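Local atomic coordinates of NeuRonal IgCAM-5 (Caenorhabditis elegans, PDB entry 6ON6), a protein that probably serves in neuronal cell adhesion and wiring as a cell-surface immunoglobulin-superfamily receptor, whose first Ig domain, the piece described here, forms a homodimer. Residues Asn31-His36 against Cys93-Glu98. Sequence-based numbering, arbitrary orientation.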
ATOM      1  N   ASN A  31      -4.725  14.706 -12.707  1.00 32.56           N
ATOM      2  CA  ASN A  31      -5.766  15.613 -13.165  1.00 32.42           C
ATOM      3  C   ASN A  31      -7.092  15.104 -12.626  1.00 34.90           C
ATOM      4  O   ASN A  31      -7.333  13.888 -12.574  1.00 38.22           O
ATOM      5  CB  ASN A  31      -5.789  15.684 -14.697  1.00 32.38           C
ATOM      6  CG  ASN A  31      -4.559  16.375 -15.244  1.00 29.65           C
ATOM      7  OD1 ASN A  31      -3.998  17.254 -14.586  1.00 37.19           O
ATOM      8  ND2 ASN A  31      -4.088  15.935 -16.401  1.00 33.33           N
ATOM      9  N   ASP A  32      -7.946  16.051 -12.217  1.00 35.50           N
ATOM     10  CA  ASP A  32      -9.306  15.748 -11.759  1.00 37.32           C
ATOM     11  C   ASP A  32      -9.332  14.781 -10.567  1.00 36.81           C
ATOM     12  O   ASP A  32     -10.127  13.842 -10.511  1.00 41.02           O
ATOM     13  CB  ASP A  32     -10.179  15.270 -12.923  1.00 36.73           C
ATOM     14  CG  ASP A  32     -10.227  16.290 -14.050  1.00 39.30           C
ATOM     15  OD1 ASP A  32     -10.598  17.448 -13.777  1.00 41.69           O
ATOM     16  OD2 ASP A  32      -9.840  15.939 -15.182  1.00 40.19           O
ATOM     17  N   LEU A  33      -8.411  14.983  -9.612  1.00 37.10           N
ATOM     18  CA  LEU A  33      -8.350  14.093  -8.452  1.00 36.49           C
ATOM     19  C   LEU A  33      -9.617  14.176  -7.609  1.00 35.75           C
ATOM     20  O   LEU A  33     -10.093  13.157  -7.096  1.00 42.35           O
ATOM     21  CB  LEU A  33      -7.114  14.410  -7.601  1.00 36.82           C
ATOM     22  CG  LEU A  33      -6.963  13.504  -6.382  1.00 35.80           C
ATOM     23  CD1 LEU A  33      -6.628  12.087  -6.818  1.00 31.48           C
ATOM     24  CD2 LEU A  33      -5.899  14.050  -5.443  1.00 36.82           C
ATOM     25  N   GLY A  34     -10.207  15.370  -7.494  1.00 40.80           N
ATOM     26  CA  GLY A  34     -11.334  15.528  -6.589  1.00 39.80           C
ATOM     27  C   GLY A  34     -10.999  15.083  -5.175  1.00 44.35           C
ATOM     28  O   GLY A  34      -9.948  15.412  -4.618  1.00 45.72           O
ATOM     29  N   SER A  35     -11.905  14.315  -4.580  1.00 44.49           N
ATOM     30  CA  SER A  35     -11.761  13.844  -3.212  1.00 41.54           C
ATOM     31  C   SER A  35     -11.065  12.503  -3.134  1.00 37.41           C
ATOM     32  O   SER A  35     -11.049  11.881  -2.066  1.00 42.13           O
ATOM     33  CB  SER A  35     -13.135  13.704  -2.584  1.00 43.24           C
ATOM     34  OG  SER A  35     -13.907  12.832  -3.386  1.00 48.16           O
ATOM     35  N   HIS A  36     -10.495  12.038  -4.234  1.00 39.20           N
ATOM     36  CA  HIS A  36      -9.839  10.752  -4.204  1.00 39.33           C
ATOM     37  C   HIS A  36      -8.490  10.836  -3.497  1.00 38.25           C
ATOM     38  O   HIS A  36      -7.911  11.910  -3.317  1.00 37.69           O
ATOM     39  CB  HIS A  36      -9.707  10.202  -5.613  1.00 40.91           C
ATOM     40  CG  HIS A  36     -11.000   9.715  -6.178  1.00 39.62           C
ATOM     41  ND1 HIS A  36     -11.831  10.509  -6.942  1.00 46.25           N
ATOM     42  CD2 HIS A  36     -11.613   8.513  -6.078  1.00 41.92           C
ATOM     43  CE1 HIS A  36     -12.892   9.809  -7.293  1.00 47.53           C
ATOM     44  NE2 HIS A  36     -12.784   8.596  -6.790  1.00 45.62           N
ATOM     45  N   CYS A  93       2.177   4.975  -8.228  1.00 24.85           N
ATOM     46  CA  CYS A  93       1.224   5.806  -7.516  1.00 26.61           C
ATOM     47  C   CYS A  93      -0.146   5.310  -7.921  1.00 26.87           C
ATOM     48  O   CYS A  93      -0.355   4.937  -9.077  1.00 30.24           O
ATOM     49  CB  CYS A  93       1.376   7.318  -7.767  1.00 32.14           C
ATOM     50  SG  CYS A  93       0.778   7.857  -9.266  1.00 44.28           S
ATOM     51  N   GLN A  94      -1.044   5.241  -6.964  1.00 25.51           N
ATOM     52  CA  GLN A  94      -2.359   4.686  -7.224  1.00 27.41           C
ATOM     53  C   GLN A  94      -3.423   5.550  -6.572  1.00 26.88           C
ATOM     54  O   GLN A  94      -3.194   6.127  -5.504  1.00 31.00           O
ATOM     55  CB  GLN A  94      -2.397   3.217  -6.846  1.00 32.74           C
ATOM     56  CG  GLN A  94      -2.282   2.950  -5.438  1.00 34.24           C
ATOM     57  CD  GLN A  94      -2.083   1.447  -5.181  1.00 36.33           C
ATOM     58  OE1 GLN A  94      -1.083   0.854  -5.601  1.00 44.91           O
ATOM     59  NE2 GLN A  94      -3.060   0.828  -4.561  1.00 35.04           N
ATOM     60  N   ILE A  95      -4.552   5.734  -7.291  1.00 29.80           N
ATOM     61  CA  ILE A  95      -5.658   6.549  -6.822  1.00 31.14           C
ATOM     62  C   ILE A  95      -6.857   5.652  -6.626  1.00 31.74           C
ATOM     63  O   ILE A  95      -7.047   4.714  -7.404  1.00 36.92           O
ATOM     64  CB  ILE A  95      -6.008   7.584  -7.899  1.00 35.69           C
ATOM     65  CG1 ILE A  95      -4.726   8.247  -8.429  1.00 37.73           C
ATOM     66  CG2 ILE A  95      -6.914   8.609  -7.309  1.00 34.97           C
ATOM     67  CD1 ILE A  95      -4.909   8.979  -9.756  1.00 47.46           C
ATOM     68  N   ASN A  96      -7.613   5.888  -5.543  1.00 33.02           N
ATOM     69  CA  ASN A  96      -8.734   5.012  -5.167  1.00 32.86           C
ATOM     70  C   ASN A  96      -9.992   5.227  -5.982  1.00 39.47           C
ATOM     71  O   ASN A  96     -11.094   5.264  -5.429  1.00 40.67           O
ATOM     72  CB  ASN A  96      -9.068   5.089  -3.681  1.00 36.10           C
ATOM     73  CG  ASN A  96      -9.499   6.452  -3.260  1.00 36.22           C
ATOM     74  OD1 ASN A  96      -9.383   7.417  -4.028  1.00 37.05           O
ATOM     75  ND2 ASN A  96     -10.019   6.555  -2.044  1.00 40.39           N
ATOM     76  N   THR A  97      -9.817   5.331  -7.281  1.00 37.26           N
ATOM     77  CA  THR A  97     -10.961   5.337  -8.170  1.00 36.55           C
ATOM     78  C   THR A  97     -11.441   3.919  -8.401  1.00 36.66           C
ATOM     79  O   THR A  97     -10.781   2.922  -8.067  1.00 34.52           O
ATOM     80  CB  THR A  97     -10.545   5.938  -9.496  1.00 39.59           C
ATOM     81  OG1 THR A  97      -9.378   5.262  -9.992  1.00 41.03           O
ATOM     82  CG2 THR A  97     -10.272   7.422  -9.333  1.00 41.33           C
ATOM     83  N   GLU A  98     -12.642   3.851  -8.964  1.00 39.38           N
ATOM     84  CA  GLU A  98     -13.253   2.609  -9.407  1.00 40.36           C
ATOM     85  C   GLU A  98     -13.618   2.864 -10.860  1.00 39.43           C
ATOM     86  O   GLU A  98     -14.548   3.653 -11.141  1.00 43.26           O
ATOM     87  CB  GLU A  98     -14.484   2.259  -8.569  1.00 38.58           C
ATOM     88  CG  GLU A  98     -14.062   1.842  -7.169  1.00 38.35           C
ATOM     89  CD  GLU A  98     -15.149   1.924  -6.120  1.00 43.73           C
ATOM     90  OE1 GLU A  98     -16.354   2.011  -6.502  1.00 48.42           O
ATOM     91  OE2 GLU A  98     -14.765   1.907  -4.910  1.00 41.37           O
TER
HETATM   92  O   HOH W   1     -14.307   6.321  -8.761  1.00 45.30           O
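In this immunoglobulin domain the loop joining strands B and C folds against the end of strand F and the loop after it, with H36 and L33 meeting I95, N96 and T97. The loop closes in a type II' beta turn from L33 to H36; G34 takes its positive-phi corner (phi 55°), which a residue without a side chain accepts easily. L33 O accepts from both H36 N (3.1 Å) and H36 ND1 (3.2 Å), which arrive from opposite faces of the carbonyl plane. Since L33 O lies nearly in the imidazole plane, the second bond, though bent (144°), helps to fix the turn of the ring. One face of that ring receives the T97 methyl, CG2 standing 3.8 Å from the ring centroid in a CH-pi contact. The small branched threonine suits this place: its methyl faces the ring while OG1 bonds to P99 O and T101 OG1. N96 OD1 lies at the ring edge, 3.2 Å from H36 CD2, its amide almost perpendicular to the imidazole (86°), and accepts from M37 N; N96 ND2 reaches F57 O of the second subunit. I95 CG2, anti to its backbone N, meets L33 CD1 at 3.5 Å and H36 CB at 3.6 Å, extending the apolar core that I8 and V38 line. An alanine in place of H36 would probably leave the T97 methyl without its ring face and L33 O with one donor fewer. Two residues before I95, C93 pairs with C28 in the disulfide between strands F and B that marks the immunoglobulin fold.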